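Local structure of putative isomerase YbhH (6OTV) at residues R148-P153 and S314-V319; S286-C289 and V295-Q298. The protein is probably an isomerase of the PrpF family, which belongs to the diaminopimelate epimerase clan, although its substrate is not established. All coordinates share one frame; numbering follows the deposited sequence.

Interaction 1 (R148-P153 and S314-V319); sequences RIDGVP and SGALDV. With EDO (1,2-ethanediol), chain P; EDO (1,2-ethanediol), chain E.
Asp150 reaches across to the start of strand 315-322 and takes the backbone N-H of Ala316 on its carboxylate. The bond from Ala316 N to Asp150 OD2 is 2.8 Å long and close to straight, 163° at the hydrogen, with the N-H arriving nearly in line with the CG-OD2 bond. Chi1 of -71° swings the carboxylate to the side of Asp150's own backbone N, and from there OD2 also rests 3.3 Å from CA of Gly315. Gly315, having no side chain, lets the oxygen rest against its CA. Behind Asp150 the chain makes a type II turn from Ile149 to Val152, with Gly151 at its third position, and that turn presents the acid to the strand. A 1,2-ethanediol molecule, probably from the crystallisation liquor, sits by the carbonyl oxygens of Ile149 and Val152 at the ends of the turn. Arg148 runs alongside it: the chain is extended through CD, then bends at chi3 (-47°), and NH1, at the guanidinium edge, donates to the diol's O2 at 2.7 Å. A second diol lies 3.4 Å from CG1 of Val152, measured to its C2, and its O2 bonds to Pro153 O. Ile149 packs on Arg337 and Thr338 of strand 332-344, while Leu317 touches that strand's Arg337 and Ala282 of helix 279-290; strand 306-312 pairs with 315-322 through Ile310 and Leu317.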
ATOM      1  N   ARG A 148       3.516 -28.347  -0.527  1.00 36.46           N
ATOM      2  CA  ARG A 148       2.662 -29.227   0.255  1.00 38.58           C
ATOM      3  C   ARG A 148       2.197 -28.498   1.506  1.00 39.15           C
ATOM      4  O   ARG A 148       2.981 -27.794   2.146  1.00 44.45           O
ATOM      5  CB  ARG A 148       3.407 -30.512   0.635  1.00 39.74           C
ATOM      6  CG  ARG A 148       2.560 -31.544   1.352  1.00 49.63           C
ATOM      7  CD  ARG A 148       3.412 -32.712   1.837  1.00 54.92           C
ATOM      8  NE  ARG A 148       4.324 -33.199   0.804  1.00 62.48           N
ATOM      9  CZ  ARG A 148       4.007 -34.113  -0.110  1.00 64.47           C
ATOM     10  NH1 ARG A 148       2.792 -34.648  -0.129  1.00 57.44           N
ATOM     11  NH2 ARG A 148       4.907 -34.493  -1.009  1.00 63.57           N
ATOM     12  N   ILE A 149       0.919 -28.667   1.846  1.00 38.19           N
ATOM     13  CA  ILE A 149       0.344 -28.090   3.054  1.00 32.82           C
ATOM     14  C   ILE A 149      -0.474 -29.158   3.765  1.00 34.52           C
ATOM     15  O   ILE A 149      -1.019 -30.071   3.135  1.00 35.93           O
ATOM     16  CB  ILE A 149      -0.531 -26.852   2.751  1.00 37.05           C
ATOM     17  CG1 ILE A 149      -1.644 -27.209   1.756  1.00 35.64           C
ATOM     18  CG2 ILE A 149       0.322 -25.699   2.231  1.00 32.63           C
ATOM     19  CD1 ILE A 149      -2.623 -26.080   1.505  1.00 34.05           C
ATOM     20  N   ASP A 150      -0.555 -29.042   5.091  1.00 35.86           N
ATOM     21  CA  ASP A 150      -1.360 -29.972   5.875  1.00 36.69           C
ATOM     22  C   ASP A 150      -2.831 -29.854   5.499  1.00 37.82           C
ATOM     23  O   ASP A 150      -3.334 -28.761   5.226  1.00 43.96           O
ATOM     24  CB  ASP A 150      -1.195 -29.703   7.371  1.00 34.35           C
ATOM     25  CG  ASP A 150       0.163 -30.114   7.892  1.00 42.83           C
ATOM     26  OD1 ASP A 150       0.896 -30.824   7.169  1.00 44.92           O
ATOM     27  OD2 ASP A 150       0.499 -29.718   9.027  1.00 46.78           O
ATOM     28  N   GLY A 151      -3.523 -30.993   5.496  1.00 31.30           N
ATOM     29  CA  GLY A 151      -4.945 -31.034   5.244  1.00 32.36           C
ATOM     30  C   GLY A 151      -5.342 -31.211   3.795  1.00 37.48           C
ATOM     31  O   GLY A 151      -6.532 -31.409   3.516  1.00 42.86           O
ATOM     32  N   VAL A 152      -4.392 -31.138   2.862  1.00 35.17           N
ATOM     33  CA  VAL A 152      -4.670 -31.275   1.442  1.00 37.22           C
ATOM     34  C   VAL A 152      -3.725 -32.322   0.867  1.00 36.59           C
ATOM     35  O   VAL A 152      -2.504 -32.188   0.996  1.00 35.91           O
ATOM     36  CB  VAL A 152      -4.513 -29.948   0.678  1.00 27.87           C
ATOM     37  CG1 VAL A 152      -5.013 -30.109  -0.738  1.00 29.95           C
ATOM     38  CG2 VAL A 152      -5.258 -28.829   1.386  1.00 31.08           C
ATOM     39  N   PRO A 153      -4.227 -33.371   0.222  1.00 35.61           N
ATOM     40  CA  PRO A 153      -3.332 -34.390  -0.338  1.00 41.45           C
ATOM     41  C   PRO A 153      -2.555 -33.864  -1.538  1.00 37.59           C
ATOM     42  O   PRO A 153      -2.918 -32.868  -2.169  1.00 37.14           O
ATOM     43  CB  PRO A 153      -4.284 -35.521  -0.750  1.00 30.31           C
ATOM     44  CG  PRO A 153      -5.582 -35.228  -0.045  1.00 34.26           C
ATOM     45  CD  PRO A 153      -5.644 -33.740   0.079  1.00 35.49           C
ATOM     46  N   SER A 314      -4.689 -29.878  14.278  1.00 46.02           N
ATOM     47  CA  SER A 314      -4.743 -30.721  13.088  1.00 42.69           C
ATOM     48  C   SER A 314      -3.536 -30.541  12.171  1.00 41.00           C
ATOM     49  O   SER A 314      -3.626 -30.839  10.978  1.00 46.91           O
ATOM     50  CB  SER A 314      -6.041 -30.472  12.314  1.00 35.29           C
ATOM     51  OG  SER A 314      -6.422 -29.110  12.365  1.00 33.73           O
ATOM     52  N   GLY A 315      -2.412 -30.086  12.694  1.00 33.62           N
ATOM     53  CA  GLY A 315      -1.218 -29.974  11.878  1.00 36.41           C
ATOM     54  C   GLY A 315      -0.351 -28.815  12.346  1.00 43.09           C
ATOM     55  O   GLY A 315      -0.366 -28.450  13.521  1.00 36.80           O
ATOM     56  N   ALA A 316       0.406 -28.262  11.400  1.00 37.50           N
ATOM     57  CA  ALA A 316       1.294 -27.143  11.675  1.00 34.28           C
ATOM     58  C   ALA A 316       1.286 -26.196  10.487  1.00 41.26           C
ATOM     59  O   ALA A 316       0.961 -26.578   9.362  1.00 48.72           O
ATOM     60  CB  ALA A 316       2.727 -27.606  11.977  1.00 26.86           C
ATOM     61  N   LEU A 317       1.660 -24.947  10.754  1.00 45.81           N
ATOM     62  CA  LEU A 317       1.635 -23.896   9.746  1.00 41.95           C
ATOM     63  C   LEU A 317       2.918 -23.089   9.848  1.00 39.71           C
ATOM     64  O   LEU A 317       3.321 -22.699  10.947  1.00 40.67           O
ATOM     65  CB  LEU A 317       0.407 -22.995   9.933  1.00 34.89           C
ATOM     66  CG  LEU A 317      -0.013 -22.059   8.799  1.00 44.17           C
ATOM     67  CD1 LEU A 317       0.534 -20.670   9.026  1.00 52.66           C
ATOM     68  CD2 LEU A 317       0.428 -22.591   7.441  1.00 47.29           C
ATOM     69  N   ASP A 318       3.562 -22.853   8.706  1.00 33.63           N
ATOM     70  CA  ASP A 318       4.786 -22.063   8.650  1.00 32.93           C
ATOM     71  C   ASP A 318       4.451 -20.600   8.387  1.00 34.35           C
ATOM     72  O   ASP A 318       3.724 -20.282   7.440  1.00 30.62           O
ATOM     73  CB  ASP A 318       5.722 -22.588   7.559  1.00 45.83           C
ATOM     74  CG  ASP A 318       6.479 -23.834   7.984  1.00 62.33           C
ATOM     75  OD1 ASP A 318       6.944 -23.888   9.143  1.00 59.53           O
ATOM     76  OD2 ASP A 318       6.609 -24.759   7.154  1.00 73.75           O
ATOM     77  N   VAL A 319       4.976 -19.715   9.229  1.00 27.32           N
ATOM     78  CA  VAL A 319       4.859 -18.274   9.040  1.00 26.60           C
ATOM     79  C   VAL A 319       6.266 -17.707   8.930  1.00 30.47           C
ATOM     80  O   VAL A 319       7.101 -17.935   9.812  1.00 31.47           O
ATOM     81  CB  VAL A 319       4.096 -17.591  10.190  1.00 28.32           C
ATOM     82  CG1 VAL A 319       3.940 -16.098   9.905  1.00 26.22           C
ATOM     83  CG2 VAL A 319       2.741 -18.244  10.406  1.00 25.58           C
TER
HETATM   84  C1  EDO P 414       0.065 -33.505   3.161  1.00 74.63           C
HETATM   85  O1  EDO P 414      -0.898 -32.458   3.008  1.00 69.22           O
HETATM   86  C2  EDO P 414      -0.041 -34.487   1.997  1.00 75.83           C
HETATM   87  O2  EDO P 414       0.326 -33.846   0.769  1.00 70.46           O
HETATM   88  C1  EDO E 403      -1.140 -29.071  -2.566  0.60 14.08           C
HETATM   89  O1  EDO E 403      -1.463 -28.230  -1.455  0.60 13.07           O
HETATM   90  C2  EDO E 403      -2.386 -29.856  -2.950  0.60 19.87           C
HETATM   91  O2  EDO E 403      -2.092 -30.898  -3.885  0.60 13.96           O

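Interaction 2 (S286-C289 and V295-Q298)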
ATOM      1  N   SER A 286       2.853 -15.890  15.886  1.00 26.30           N
ATOM      2  CA  SER A 286       4.234 -15.874  15.415  1.00 26.19           C
ATOM      3  C   SER A 286       4.902 -14.537  15.716  1.00 32.40           C
ATOM      4  O   SER A 286       6.098 -14.488  16.027  1.00 34.10           O
ATOM      5  CB  SER A 286       4.282 -16.178  13.916  1.00 30.60           C
ATOM      6  OG  SER A 286       3.594 -15.184  13.173  1.00 40.81           O
ATOM      7  N   SER A 287       4.139 -13.441  15.640  1.00 27.64           N
ATOM      8  CA  SER A 287       4.689 -12.125  15.956  1.00 33.45           C
ATOM      9  C   SER A 287       5.120 -12.040  17.414  1.00 34.82           C
ATOM     10  O   SER A 287       6.197 -11.516  17.721  1.00 39.37           O
ATOM     11  CB  SER A 287       3.666 -11.034  15.642  1.00 37.36           C
ATOM     12  OG  SER A 287       3.373 -10.995  14.259  1.00 34.97           O
ATOM     13  N   SER A 288       4.289 -12.546  18.329  1.00 31.64           N
ATOM     14  CA  SER A 288       4.662 -12.531  19.739  1.00 35.97           C
ATOM     15  C   SER A 288       5.914 -13.358  19.995  1.00 32.09           C
ATOM     16  O   SER A 288       6.667 -13.063  20.928  1.00 37.61           O
ATOM     17  CB  SER A 288       3.508 -13.040  20.598  1.00 35.40           C
ATOM     18  OG  SER A 288       3.285 -14.423  20.385  1.00 38.40           O
ATOM     19  N   CYS A 289       6.160 -14.386  19.177  1.00 29.94           N
ATOM     20  CA  CYS A 289       7.398 -15.150  19.315  1.00 34.77           C
ATOM     21  C   CYS A 289       8.620 -14.308  18.976  1.00 36.99           C
ATOM     22  O   CYS A 289       9.691 -14.512  19.557  1.00 41.41           O
ATOM     23  CB  CYS A 289       7.364 -16.393  18.425  1.00 35.85           C
ATOM     24  SG  CYS A 289       6.169 -17.654  18.917  1.00 31.92           S
ATOM     25  N   VAL A 295       4.705 -12.711  26.759  1.00 37.88           N
ATOM     26  CA  VAL A 295       4.615 -13.897  27.600  1.00 41.35           C
ATOM     27  C   VAL A 295       5.083 -15.142  26.856  1.00 48.86           C
ATOM     28  O   VAL A 295       5.412 -16.153  27.489  1.00 45.80           O
ATOM     29  CB  VAL A 295       3.175 -14.073  28.119  1.00 39.61           C
ATOM     30  CG1 VAL A 295       2.263 -14.595  27.015  1.00 38.18           C
ATOM     31  CG2 VAL A 295       3.151 -14.991  29.333  1.00 40.74           C
ATOM     32  N   THR A 296       5.127 -15.088  25.521  1.00 48.40           N
ATOM     33  CA  THR A 296       5.601 -16.226  24.741  1.00 46.69           C
ATOM     34  C   THR A 296       7.064 -16.535  25.039  1.00 45.68           C
ATOM     35  O   THR A 296       7.476 -17.699  24.984  1.00 47.77           O
ATOM     36  CB  THR A 296       5.395 -15.951  23.249  1.00 47.26           C
ATOM     37  OG1 THR A 296       4.026 -15.601  23.016  1.00 46.32           O
ATOM     38  CG2 THR A 296       5.726 -17.176  22.423  1.00 51.44           C
ATOM     39  N   ARG A 297       7.856 -15.515  25.379  1.00 48.71           N
ATOM     40  CA  ARG A 297       9.262 -15.730  25.696  1.00 46.96           C
ATOM     41  C   ARG A 297       9.458 -16.536  26.974  1.00 44.19           C
ATOM     42  O   ARG A 297      10.546 -17.083  27.183  1.00 45.17           O
ATOM     43  CB  ARG A 297       9.981 -14.387  25.818  1.00 63.66           C
ATOM     44  CG  ARG A 297       9.896 -13.515  24.574  1.00 75.05           C
ATOM     45  CD  ARG A 297      10.791 -14.040  23.468  1.00 80.87           C
ATOM     46  NE  ARG A 297      11.100 -13.002  22.489  1.00 85.98           N
ATOM     47  CZ  ARG A 297      12.028 -13.120  21.547  1.00 89.60           C
ATOM     48  NH1 ARG A 297      12.743 -14.232  21.453  1.00 90.88           N
ATOM     49  NH2 ARG A 297      12.245 -12.124  20.698  1.00 92.44           N
ATOM     50  N   GLN A 298       8.441 -16.617  27.831  1.00 43.11           N
ATOM     51  CA  GLN A 298       8.501 -17.419  29.048  1.00 43.70           C
ATOM     52  C   GLN A 298       7.991 -18.840  28.847  1.00 43.42           C
ATOM     53  O   GLN A 298       8.006 -19.626  29.800  1.00 41.52           O
ATOM     54  CB  GLN A 298       7.683 -16.761  30.166  1.00 43.46           C
ATOM     55  CG  GLN A 298       7.954 -15.285  30.377  1.00 65.67           C
ATOM     56  CD  GLN A 298       7.059 -14.687  31.447  1.00 70.02           C
ATOM     57  OE1 GLN A 298       6.239 -15.383  32.049  1.00 61.70           O
ATOM     58  NE2 GLN A 298       7.213 -13.390  31.689  1.00 70.76           N
TER
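Two hydroxyls make the polar part of this contact: Thr296 OG1 donates to Ser288 OG over 3.0 Å. The serine oxygen lies between its own backbone N and carbonyl carbon (chi1 69°), where it is also hydrogen-bonded to the carbonyl O of Ile285, one turn back in helix 279-290. Ser288 OG therefore has a partner in its own helix as well as one in the 3-10 turn 295-298, which ties its rotation down at a buried position. The backbone adds a further link close by, because Ser288 O is hydrogen-bonded to OG1 of Thr294, just before the turn.

Nonpolar contact comes from the other branch of the same threonine. With chi1 at -54°, Thr296 splits its two branches between neighbouring residues of the helix: OG1 goes to Ser288, and the methyl CG2 lies 3.6 Å from SG of Cys289. Ile200 of strand 197-202 touches both Ser288 and Thr296.

The third kind of contact is between a flat cation and a carbonyl. Arg297 bends at chi2 (-74°) and lays its guanidinium over the end of the helical segment, so that Cys289 O sits 3.4 Å above the plane, over its centre. No N-H points at this oxygen, so the attraction is probably mostly electrostatic; NE instead makes a weak hydrogen bond to Leu291 O. Taken together, the C-terminal end of a helix is followed, after a short connection, by a 3-10 turn that packs against that end on the way to strand 306-312.

How the interactions relate
Interaction 2 is nested along the chain inside the loop that interaction 1 closes, and the two centres are 21 Å apart. They nevertheless meet directly: CG1 of Val319, at the far end of 314-319, packs 3.4 Å from OG of Ser286, at the start of 286-289. Strand 315-322 thus has Asp150 bonded near its beginning and helix 279-290 lying against it further on, while the end of that helix is held to 295-298. Interaction 1 is at the surface, interaction 2 is buried. Two diols lie at interaction 1, against segment 148-153, where one also bonds to Thr338; as probable crystallisation additives they do not identify a substrate pocket.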